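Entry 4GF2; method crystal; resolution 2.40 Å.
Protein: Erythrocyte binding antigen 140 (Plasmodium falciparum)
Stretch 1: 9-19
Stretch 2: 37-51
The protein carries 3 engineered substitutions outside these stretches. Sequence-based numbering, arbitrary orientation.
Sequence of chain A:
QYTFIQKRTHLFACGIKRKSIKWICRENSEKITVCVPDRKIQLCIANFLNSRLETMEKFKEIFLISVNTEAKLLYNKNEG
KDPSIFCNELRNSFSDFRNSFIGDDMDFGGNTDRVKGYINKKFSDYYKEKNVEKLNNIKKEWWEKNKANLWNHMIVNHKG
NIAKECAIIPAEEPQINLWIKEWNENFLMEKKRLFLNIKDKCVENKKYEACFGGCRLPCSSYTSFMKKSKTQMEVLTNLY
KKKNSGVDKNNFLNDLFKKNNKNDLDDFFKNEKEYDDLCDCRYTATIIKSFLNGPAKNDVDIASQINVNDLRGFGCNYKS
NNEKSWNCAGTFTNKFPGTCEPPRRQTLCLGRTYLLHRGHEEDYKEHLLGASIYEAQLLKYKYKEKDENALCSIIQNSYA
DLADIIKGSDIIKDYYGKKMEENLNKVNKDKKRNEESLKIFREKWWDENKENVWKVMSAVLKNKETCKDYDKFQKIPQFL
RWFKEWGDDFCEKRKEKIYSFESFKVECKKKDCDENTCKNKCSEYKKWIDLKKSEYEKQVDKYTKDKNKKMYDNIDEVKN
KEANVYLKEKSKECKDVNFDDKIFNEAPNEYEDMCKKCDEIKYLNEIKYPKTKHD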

# COMPACT_ATOMS: atom_id res chain seq x y z
N THR A 9 25.31 39.78 -18.29
CA THR A 9 26.38 38.97 -17.72
C THR A 9 26.09 38.65 -16.26
O THR A 9 26.27 37.51 -15.82
CB THR A 9 27.74 39.69 -17.84
OG1 THR A 9 28.00 40.01 -19.21
CG2 THR A 9 28.86 38.80 -17.31
N HIS A 10 25.65 39.64 -15.50
CA HIS A 10 25.27 39.44 -14.11
C HIS A 10 24.14 38.41 -14.00
O HIS A 10 24.19 37.50 -13.18
CB HIS A 10 24.84 40.75 -13.47
CG HIS A 10 25.90 41.80 -13.45
ND1 HIS A 10 27.25 41.50 -13.44
CD2 HIS A 10 25.82 43.15 -13.46
CE1 HIS A 10 27.95 42.62 -13.43
NE2 HIS A 10 27.11 43.64 -13.44
N LEU A 11 23.12 38.59 -14.83
CA LEU A 11 21.97 37.69 -14.83
C LEU A 11 22.38 36.25 -15.08
O LEU A 11 22.00 35.35 -14.33
CB LEU A 11 20.95 38.13 -15.88
CG LEU A 11 19.99 39.23 -15.45
CD1 LEU A 11 19.33 39.89 -16.65
CD2 LEU A 11 18.94 38.67 -14.51
N PHE A 12 23.16 36.02 -16.13
CA PHE A 12 23.53 34.66 -16.51
C PHE A 12 24.61 34.08 -15.61
O PHE A 12 24.74 32.86 -15.51
CB PHE A 12 23.98 34.62 -17.98
CG PHE A 12 22.85 34.74 -18.95
CD1 PHE A 12 21.94 33.70 -19.11
CD2 PHE A 12 22.68 35.88 -19.71
CE1 PHE A 12 20.89 33.80 -20.00
CE2 PHE A 12 21.63 35.99 -20.60
CZ PHE A 12 20.74 34.95 -20.75
N ALA A 13 25.37 34.93 -14.94
CA ALA A 13 26.37 34.46 -13.99
C ALA A 13 25.70 33.59 -12.93
O ALA A 13 26.24 32.56 -12.53
CB ALA A 13 27.09 35.64 -13.35
N CYS A 14 24.52 34.01 -12.48
CA CYS A 14 23.77 33.24 -11.50
C CYS A 14 22.85 32.24 -12.20
O CYS A 14 22.65 31.12 -11.73
CB CYS A 14 22.94 34.17 -10.61
SG CYS A 14 23.94 35.25 -9.55
N GLY A 15 22.30 32.65 -13.34
CA GLY A 15 21.49 31.76 -14.15
C GLY A 15 20.02 31.73 -13.78
O GLY A 15 19.64 32.14 -12.68
N ILE A 16 19.20 31.25 -14.70
CA ILE A 16 17.77 31.10 -14.46
C ILE A 16 17.53 30.21 -13.25
O ILE A 16 18.28 29.27 -13.00
CB ILE A 16 17.06 30.48 -15.68
CG1 ILE A 16 17.41 31.25 -16.96
CG2 ILE A 16 15.55 30.46 -15.47
CD1 ILE A 16 18.24 30.45 -17.94
N LYS A 17 16.47 30.50 -12.50
CA LYS A 17 16.14 29.73 -11.31
C LYS A 17 15.10 28.67 -11.61
O LYS A 17 14.26 28.83 -12.50
CB LYS A 17 15.64 30.66 -10.21
CG LYS A 17 16.68 31.65 -9.73
CD LYS A 17 16.13 32.59 -8.67
CE LYS A 17 17.20 33.54 -8.16
NZ LYS A 17 18.33 32.84 -7.47
N ARG A 18 15.16 27.57 -10.87
CA ARG A 18 14.12 26.55 -10.95
C ARG A 18 12.86 27.11 -10.31
O ARG A 18 12.93 27.81 -9.29
CB ARG A 18 14.57 25.27 -10.23
CG ARG A 18 15.78 24.60 -10.87
CD ARG A 18 16.20 23.34 -10.13
NE ARG A 18 16.98 23.64 -8.93
CZ ARG A 18 18.30 23.83 -8.91
NH1 ARG A 18 19.01 23.77 -10.03
NH2 ARG A 18 18.91 24.10 -7.77
N LYS A 19 11.72 26.82 -10.92
CA LYS A 19 10.45 27.39 -10.47
C LYS A 19 9.80 26.60 -9.33
O LYS A 19 9.11 27.17 -8.49
CB LYS A 19 9.47 27.47 -11.64
CG LYS A 19 9.70 28.66 -12.56
CD LYS A 19 8.79 28.58 -13.78
CE LYS A 19 8.37 29.95 -14.27
NZ LYS A 19 7.35 30.57 -13.36
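Stretch 2, residues 37-51: PDRKIQLCIANFLNS

A disulfide fixes two chain segments at one point; the rest of the contact can be read from the side chains around it. In this erythrocyte binding antigen, stretch 1 is a helix through Cys 14 that opens into an extended tail, the turn being made at Gly 15, whose positive phi suits glycine. Stretch 2 runs antiparallel to it in register: a short helix, 38-41, lies by the tail, Cys 44 comes opposite Cys 14 with their CA atoms 5.2 Å apart, and a weakly bonded helical turn, about 46-49, reaches the first helix.

The bridge, Cys 14 SG to Cys 44 SG at 2.0 Å with chi3 of 71°, joins an m rotamer on the helix to a t rotamer on the loop. Beside it Ala 46 points toward the helix, and its CB lies 3.1 Å from Ala 13 O and 4.1 Å from Ala 13 CB. Asn 47, m at chi1, starts sideways but brings its end nearer, and its OD1 accepts a weak hydrogen bond from His 10 ND1 at 3.3 Å.

Along the tail, polar groups take over. Arg 18 (m, t, m) bends at chi3 and presents its guanidinium edge to Asp 38, a t rotamer: NE to OD2 is 2.8 Å and NH2 to OD1 2.9 Å, a two-pronged salt bridge. Gln 42, with chi1 m and chi2 t, places OE1 2.8 Å from Arg 18 N, satisfying a tail amide, while its NE2 lies over one face of the guanidinium. Water 3 links the same OE1 to Arg 18 O. Lys 17 leaves its backbone sideways, extends through two t torsions and turns at chi4 (m), so that NZ reaches water 2 at 2.7 Å; that water in turn donates to Arg 39 O.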

# COMPACT_ATOMS: atom_id res chain seq x y z
N PRO A 37 16.35 25.30 1.61
CA PRO A 37 15.43 25.59 0.51
C PRO A 37 16.18 25.82 -0.80
O PRO A 37 17.27 26.39 -0.80
CB PRO A 37 14.73 26.88 0.96
CG PRO A 37 15.73 27.55 1.84
CD PRO A 37 16.51 26.46 2.51
N ASP A 38 15.60 25.36 -1.90
CA ASP A 38 16.25 25.52 -3.20
C ASP A 38 16.48 27.01 -3.48
O ASP A 38 17.43 27.38 -4.18
CB ASP A 38 15.39 24.89 -4.30
CG ASP A 38 16.20 24.48 -5.51
OD1 ASP A 38 17.41 24.22 -5.34
OD2 ASP A 38 15.64 24.41 -6.62
N ARG A 39 15.62 27.86 -2.93
CA ARG A 39 15.78 29.29 -3.11
C ARG A 39 17.15 29.73 -2.59
O ARG A 39 17.81 30.57 -3.21
CB ARG A 39 14.67 30.06 -2.38
CG ARG A 39 14.81 31.58 -2.52
CD ARG A 39 13.98 32.32 -1.48
NE ARG A 39 14.14 31.75 -0.15
CZ ARG A 39 15.22 31.92 0.61
NH1 ARG A 39 16.24 32.64 0.19
NH2 ARG A 39 15.26 31.34 1.81
N LYS A 40 17.57 29.16 -1.47
CA LYS A 40 18.87 29.47 -0.89
C LYS A 40 20.00 28.86 -1.71
O LYS A 40 21.04 29.48 -1.92
CB LYS A 40 18.95 28.97 0.56
CG LYS A 40 20.32 29.12 1.20
CD LYS A 40 20.74 30.58 1.25
CE LYS A 40 21.99 30.79 2.10
NZ LYS A 40 23.20 30.16 1.51
N ILE A 41 19.79 27.64 -2.19
CA ILE A 41 20.78 26.97 -3.02
C ILE A 41 21.12 27.81 -4.25
O ILE A 41 22.27 27.86 -4.68
CB ILE A 41 20.30 25.57 -3.45
CG1 ILE A 41 20.30 24.63 -2.24
CG2 ILE A 41 21.18 24.99 -4.55
CD1 ILE A 41 19.61 23.33 -2.49
N GLN A 42 20.12 28.49 -4.80
CA GLN A 42 20.30 29.25 -6.04
C GLN A 42 20.47 30.75 -5.81
O GLN A 42 20.46 31.53 -6.76
CB GLN A 42 19.12 29.01 -6.98
CG GLN A 42 19.03 27.59 -7.49
CD GLN A 42 18.22 27.48 -8.77
OE1 GLN A 42 17.00 27.64 -8.77
NE2 GLN A 42 18.90 27.22 -9.87
N LEU A 43 20.63 31.14 -4.55
CA LEU A 43 20.87 32.54 -4.22
C LEU A 43 21.96 33.10 -5.13
O LEU A 43 22.98 32.46 -5.36
CB LEU A 43 21.29 32.68 -2.76
CG LEU A 43 21.32 34.11 -2.21
CD1 LEU A 43 19.91 34.67 -2.05
CD2 LEU A 43 22.08 34.16 -0.89
N CYS A 44 21.73 34.30 -5.66
CA CYS A 44 22.64 34.88 -6.65
C CYS A 44 23.93 35.38 -6.00
O CYS A 44 23.95 36.44 -5.40
CB CYS A 44 21.95 36.03 -7.38
SG CYS A 44 22.98 36.80 -8.64
N ILE A 45 25.00 34.61 -6.15
CA ILE A 45 26.28 34.94 -5.54
C ILE A 45 27.47 34.80 -6.48
O ILE A 45 28.58 35.21 -6.15
CB ILE A 45 26.52 34.06 -4.30
CG1 ILE A 45 26.62 32.59 -4.71
CG2 ILE A 45 25.40 34.26 -3.30
CD1 ILE A 45 26.85 31.65 -3.56
N ALA A 46 27.24 34.21 -7.65
CA ALA A 46 28.32 33.95 -8.61
C ALA A 46 29.16 35.19 -8.87
O ALA A 46 30.38 35.10 -9.03
CB ALA A 46 27.74 33.43 -9.91
N ASN A 47 28.52 36.36 -8.93
CA ASN A 47 29.23 37.58 -9.29
C ASN A 47 30.40 37.89 -8.37
O ASN A 47 31.38 38.49 -8.79
CB ASN A 47 28.26 38.76 -9.34
CG ASN A 47 27.24 38.62 -10.44
OD1 ASN A 47 27.57 38.75 -11.62
ND2 ASN A 47 25.99 38.33 -10.07
N PHE A 48 30.29 37.48 -7.11
CA PHE A 48 31.39 37.65 -6.16
C PHE A 48 32.66 36.96 -6.67
O PHE A 48 33.77 37.44 -6.43
CB PHE A 48 31.01 37.08 -4.79
CG PHE A 48 30.07 37.95 -4.02
CD1 PHE A 48 30.47 39.20 -3.56
CD2 PHE A 48 28.78 37.52 -3.72
CE1 PHE A 48 29.61 40.01 -2.84
CE2 PHE A 48 27.92 38.32 -3.00
CZ PHE A 48 28.33 39.57 -2.56
N LEU A 49 32.49 35.84 -7.36
CA LEU A 49 33.63 35.05 -7.83
C LEU A 49 34.22 35.60 -9.13
O LEU A 49 35.32 35.21 -9.52
CB LEU A 49 33.21 33.60 -8.04
CG LEU A 49 32.80 32.86 -6.77
CD1 LEU A 49 32.09 31.56 -7.11
CD2 LEU A 49 34.01 32.59 -5.89
N ASN A 50 33.50 36.49 -9.79
CA ASN A 50 33.98 37.07 -11.04
C ASN A 50 34.71 38.40 -10.83
O ASN A 50 35.10 39.06 -11.79
CB ASN A 50 32.82 37.28 -12.01
CG ASN A 50 32.15 35.98 -12.39
OD1 ASN A 50 32.79 34.93 -12.48
ND2 ASN A 50 30.84 36.03 -12.61
N SER A 51 34.89 38.78 -9.57
CA SER A 51 35.56 40.03 -9.25
C SER A 51 36.74 39.79 -8.32
O SER A 51 36.72 38.89 -7.48
CB SER A 51 34.58 41.01 -8.60
OG SER A 51 35.24 42.20 -8.20
O HOH W 1 22.49 31.22 -8.50
O HOH W 2 16.85 32.18 -5.25
O HOH W 3 14.75 28.05 -7.13